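Conserved hypothetical exported protein (Bacteroides fragilis, PDB 4JJA) is of unknown function but may act as an exo-beta-N-acetylmuramidase, trimming the sugar strands of peptidoglycan. Local coordinates at residues Asp151-Asp156 and Thr331-Lys336; Ile168-Gly173 and Lys300-Asp305. All coordinates share one frame; numbering follows the deposited sequence.

Interaction 1. Residues Asp151-Asp156 and Thr331-Lys336; sequences DGPILD and TDYVRK
The phenol ring of Y333 and the puckered ring of P153 meet at the methyl group of T331. On the tyrosine, CG2 of T331 sits over the ring centre, 3.6 Å above its plane, a CH-pi placement made within the segment 331-336. At its outer edge the tyrosine carries OH, which comes alongside the proline at 4.1 Å from P153 CG. P153 turns its CB-CG edge to the same methyl, with P153 CG 3.7 Å from T331 CG2, and the proline and threonine side chains stand at about a right angle. The contact joins the two halves of the protein: 151-156 belongs to a long loop that follows strand 136-140 of the Rossmann-like domain, whose parallel sheet has the order 3-2-1-4-5-6, and 331-336 leads into helix 333-339 of the C-terminal half.

The CG of Y333 lies between the backbone N and carbonyl carbon of Y333 (chi1 63°), which folds the ring back over T331. W351 packs against both P153 and Y333, and R350 adds a cation-pi contact to the tyrosine. No hydrogen bond links the two segments directly; D156 instead pairs through its backbone with G330, and D354 accepts from the backbone N of I154.

Polar groups flank the apolar centre. OD2 of D156 and OD1 of D332 are 6.7 Å apart, too far for contact, so any repulsion is probably modest; K336, four residues on from D332, may lessen it through a salt bridge. That salt bridge has a weak hydrogen bond, NZ of K336 lying 3.3 Å from OD2 of D332.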
# COMPACT_ATOMS: atom_id res chain seq x y z
N ASP A 151 -1.56 -0.18 -13.42
CA ASP A 151 -1.95 -1.48 -13.96
C ASP A 151 -3.14 -2.05 -13.22
O ASP A 151 -3.39 -1.78 -12.05
CB ASP A 151 -0.75 -2.46 -13.87
CG ASP A 151 -0.68 -3.46 -14.99
OD1 ASP A 151 -1.54 -3.46 -15.88
OD2 ASP A 151 0.30 -4.26 -14.94
N GLY A 152 -3.83 -2.93 -13.93
CA GLY A 152 -4.94 -3.67 -13.39
C GLY A 152 -6.29 -2.98 -13.63
O GLY A 152 -6.35 -1.82 -13.98
N PRO A 153 -7.38 -3.75 -13.47
CA PRO A 153 -8.70 -3.17 -13.60
C PRO A 153 -8.95 -2.06 -12.59
O PRO A 153 -8.49 -2.16 -11.45
CB PRO A 153 -9.64 -4.36 -13.32
CG PRO A 153 -8.85 -5.53 -13.26
CD PRO A 153 -7.43 -5.13 -13.02
N ILE A 154 -9.74 -1.07 -12.97
CA ILE A 154 -10.30 -0.14 -11.99
C ILE A 154 -11.29 -0.91 -11.13
O ILE A 154 -12.10 -1.67 -11.64
CB ILE A 154 -10.94 1.09 -12.68
CG1 ILE A 154 -9.86 1.94 -13.43
CG2 ILE A 154 -11.71 1.95 -11.69
CD1 ILE A 154 -10.40 3.02 -14.38
N LEU A 155 -11.27 -0.66 -9.83
CA LEU A 155 -12.16 -1.34 -8.92
C LEU A 155 -13.61 -0.99 -9.22
O LEU A 155 -13.97 0.17 -9.19
CB LEU A 155 -11.84 -0.95 -7.49
CG LEU A 155 -12.67 -1.56 -6.39
CD1 LEU A 155 -12.64 -3.07 -6.39
CD2 LEU A 155 -12.20 -1.01 -5.06
N ASP A 156 -14.42 -2.01 -9.49
CA ASP A 156 -15.87 -1.89 -9.58
C ASP A 156 -16.38 -1.65 -8.18
O ASP A 156 -16.08 -2.39 -7.26
CB ASP A 156 -16.48 -3.13 -10.22
CG ASP A 156 -17.96 -2.99 -10.56
OD1 ASP A 156 -18.70 -2.41 -9.76
OD2 ASP A 156 -18.33 -3.53 -11.63
N THR A 331 -12.84 -6.96 -10.39
CA THR A 331 -13.77 -7.22 -11.49
C THR A 331 -14.02 -8.72 -11.54
O THR A 331 -13.23 -9.52 -11.03
CB THR A 331 -13.18 -6.76 -12.84
OG1 THR A 331 -14.18 -6.90 -13.80
CG2 THR A 331 -11.96 -7.56 -13.27
N ASP A 332 -15.14 -9.10 -12.14
CA ASP A 332 -15.54 -10.47 -12.24
C ASP A 332 -14.93 -11.24 -13.41
O ASP A 332 -14.97 -12.46 -13.42
CB ASP A 332 -17.08 -10.59 -12.28
CG ASP A 332 -17.71 -10.02 -13.48
OD1 ASP A 332 -17.06 -9.48 -14.37
OD2 ASP A 332 -18.98 -10.12 -13.52
N TYR A 333 -14.32 -10.56 -14.37
CA TYR A 333 -13.93 -11.29 -15.60
C TYR A 333 -12.64 -12.05 -15.44
O TYR A 333 -12.36 -12.93 -16.24
CB TYR A 333 -13.90 -10.42 -16.82
CG TYR A 333 -12.91 -9.28 -16.84
CD1 TYR A 333 -11.52 -9.51 -16.96
CD2 TYR A 333 -13.33 -7.95 -16.81
CE1 TYR A 333 -10.62 -8.47 -17.03
CE2 TYR A 333 -12.42 -6.91 -16.89
CZ TYR A 333 -11.06 -7.16 -17.00
OH TYR A 333 -10.17 -6.12 -17.08
N VAL A 334 -11.79 -11.73 -14.46
CA VAL A 334 -10.52 -12.42 -14.33
C VAL A 334 -10.73 -13.90 -13.98
O VAL A 334 -10.20 -14.79 -14.66
CB VAL A 334 -9.57 -11.72 -13.35
CG1 VAL A 334 -8.29 -12.54 -13.09
CG2 VAL A 334 -9.22 -10.31 -13.85
N ARG A 335 -11.56 -14.19 -12.97
CA ARG A 335 -11.88 -15.56 -12.67
C ARG A 335 -12.48 -16.27 -13.88
O ARG A 335 -12.10 -17.41 -14.22
CB ARG A 335 -12.90 -15.57 -11.55
CG ARG A 335 -13.46 -16.92 -11.18
CD ARG A 335 -14.70 -16.82 -10.34
NE ARG A 335 -14.47 -16.21 -9.03
CZ ARG A 335 -14.52 -16.83 -7.85
NH1 ARG A 335 -14.74 -18.13 -7.75
NH2 ARG A 335 -14.35 -16.11 -6.75
N LYS A 336 -13.45 -15.62 -14.51
CA LYS A 336 -14.18 -16.27 -15.61
C LYS A 336 -13.25 -16.60 -16.78
O LYS A 336 -13.32 -17.68 -17.37
CB LYS A 336 -15.31 -15.37 -16.10
CG LYS A 336 -16.45 -15.20 -15.10
CD LYS A 336 -17.52 -14.22 -15.68
CE LYS A 336 -18.60 -13.78 -14.71
NZ LYS A 336 -19.54 -12.81 -15.39

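Interaction 2. Residues Ile168-Gly173 and Lys300-Asp305; sequences IPIVHG and KGINLD
A classic beta bulge, in which I170 and V171 both face D151, presents two neighbouring aliphatic side chains to I302 of the loop between helices 294-300 and 305-314. The contact is wholly apolar and buried, and one methyl carries most of it. CD1 of I302 reaches I170 at two places, lying 3.8 Å from I170 CB and equally far from I170 CG2, so it rests against the branch point of that isoleucine. The two isoleucines meet at a slant. Beside them V171 and I302 run past each other in opposite senses, V171 CG2 lying 4.1 Å from I302 CD1 and as far from I302 CG1. The extended end of I302 (chi2 171°) carries CD1 across to the bulge.

The backbone of 300-305 changes course on both sides of I302. G301 leaves the preceding helix with positive phi, and N303 closes an Asx turn before the next one. Its OD1 accepts from D305 N at 2.9 Å, a fairly straight bond (158° at the hydrogen) whose donor lies well above the carbonyl plane.

Helix 224-233 abuts the contact through P231, which touches both V171 and I302. L304 packs on A344 and I347 of helix 344-350, while I168 and P169 lean on F358 of helix 352-362.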
# COMPACT_ATOMS: atom_id res chain seq x y z
N ILE A 168 -9.89 2.96 -8.31
CA ILE A 168 -8.53 3.10 -8.82
C ILE A 168 -8.07 1.73 -9.30
O ILE A 168 -8.65 0.70 -8.95
CB ILE A 168 -7.58 3.73 -7.77
CG1 ILE A 168 -7.41 2.79 -6.53
CG2 ILE A 168 -8.04 5.10 -7.36
CD1 ILE A 168 -6.49 3.36 -5.45
N PRO A 169 -7.01 1.66 -10.11
CA PRO A 169 -6.46 0.39 -10.55
C PRO A 169 -5.74 -0.34 -9.40
O PRO A 169 -5.61 0.20 -8.30
CB PRO A 169 -5.47 0.79 -11.68
CG PRO A 169 -5.88 2.19 -12.09
CD PRO A 169 -6.32 2.79 -10.74
N ILE A 170 -5.31 -1.56 -9.65
CA ILE A 170 -4.59 -2.31 -8.65
C ILE A 170 -3.30 -1.58 -8.29
O ILE A 170 -2.96 -1.39 -7.10
CB ILE A 170 -4.32 -3.77 -9.12
CG1 ILE A 170 -5.65 -4.54 -9.24
CG2 ILE A 170 -3.36 -4.50 -8.20
CD1 ILE A 170 -5.50 -5.95 -9.81
N VAL A 171 -2.52 -1.22 -9.32
CA VAL A 171 -1.28 -0.45 -9.17
C VAL A 171 -1.71 0.94 -9.66
O VAL A 171 -1.91 1.15 -10.86
CB VAL A 171 -0.15 -1.07 -10.01
CG1 VAL A 171 1.08 -0.10 -9.98
CG2 VAL A 171 0.22 -2.48 -9.54
N HIS A 172 -1.86 1.88 -8.73
CA HIS A 172 -2.40 3.20 -9.06
C HIS A 172 -1.32 4.20 -9.50
O HIS A 172 -1.64 5.22 -10.12
CB HIS A 172 -3.26 3.74 -7.91
CG HIS A 172 -2.55 3.74 -6.59
ND1 HIS A 172 -1.53 4.62 -6.31
CD2 HIS A 172 -2.76 3.00 -5.48
CE1 HIS A 172 -1.15 4.41 -5.05
NE2 HIS A 172 -1.86 3.39 -4.55
N GLY A 173 -0.06 3.91 -9.15
CA GLY A 173 1.04 4.70 -9.55
C GLY A 173 1.25 6.04 -8.87
O GLY A 173 2.04 6.83 -9.34
N LYS A 300 7.11 -6.73 -16.81
CA LYS A 300 5.85 -7.42 -16.92
C LYS A 300 4.73 -6.82 -16.09
O LYS A 300 3.59 -7.17 -16.33
CB LYS A 300 6.08 -8.90 -16.50
CG LYS A 300 6.98 -9.60 -17.55
CD LYS A 300 6.99 -11.09 -17.41
CE LYS A 300 7.87 -11.79 -18.45
NZ LYS A 300 7.94 -13.28 -18.22
N GLY A 301 5.02 -5.97 -15.10
CA GLY A 301 3.91 -5.40 -14.31
C GLY A 301 3.09 -6.50 -13.69
O GLY A 301 3.62 -7.51 -13.26
N ILE A 302 1.78 -6.31 -13.59
CA ILE A 302 0.93 -7.39 -13.06
C ILE A 302 1.02 -8.56 -14.02
O ILE A 302 0.71 -8.42 -15.19
CB ILE A 302 -0.50 -6.94 -12.86
CG1 ILE A 302 -0.59 -5.84 -11.80
CG2 ILE A 302 -1.42 -8.13 -12.51
CD1 ILE A 302 -1.97 -5.19 -11.69
N ASN A 303 1.46 -9.68 -13.52
CA ASN A 303 1.74 -10.87 -14.29
C ASN A 303 0.84 -11.99 -13.80
O ASN A 303 1.10 -12.54 -12.71
CB ASN A 303 3.20 -11.23 -14.14
CG ASN A 303 3.60 -12.38 -15.01
OD1 ASN A 303 2.75 -12.99 -15.66
ND2 ASN A 303 4.90 -12.72 -15.02
N LEU A 304 -0.18 -12.33 -14.58
CA LEU A 304 -1.12 -13.40 -14.25
C LEU A 304 -0.59 -14.79 -14.51
O LEU A 304 -1.28 -15.76 -14.23
CB LEU A 304 -2.46 -13.19 -14.95
CG LEU A 304 -3.21 -11.93 -14.66
CD1 LEU A 304 -4.43 -11.81 -15.56
CD2 LEU A 304 -3.60 -11.84 -13.15
N ASP A 305 0.63 -14.91 -15.03
CA ASP A 305 1.19 -16.23 -15.30
C ASP A 305 1.14 -17.13 -14.08
O ASP A 305 0.94 -18.35 -14.21
CB ASP A 305 2.66 -16.15 -15.79
CG ASP A 305 2.85 -15.71 -17.23
OD1 ASP A 305 1.89 -15.66 -17.98
OD2 ASP A 305 4.02 -15.44 -17.60

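Interaction 2 is nested along the chain inside the loop closed by interaction 1, and their centres lie 11 Å apart. D151 couples them: D151 N is 2.9 Å from V171 O, and D151 OD2 is 2.9 Å from I302 N, both probable hydrogen bonds, so one residue of 151-156 grips both sides of interaction 2. K348 reinforces this junction, forming a salt bridge with D151 and donating to the carbonyl oxygen of I302. R115 likewise bridges P153 and I168 through their carbonyl oxygens. Together the two contacts join one long loop of the Rossmann-like half to separate parts of the C-terminal half.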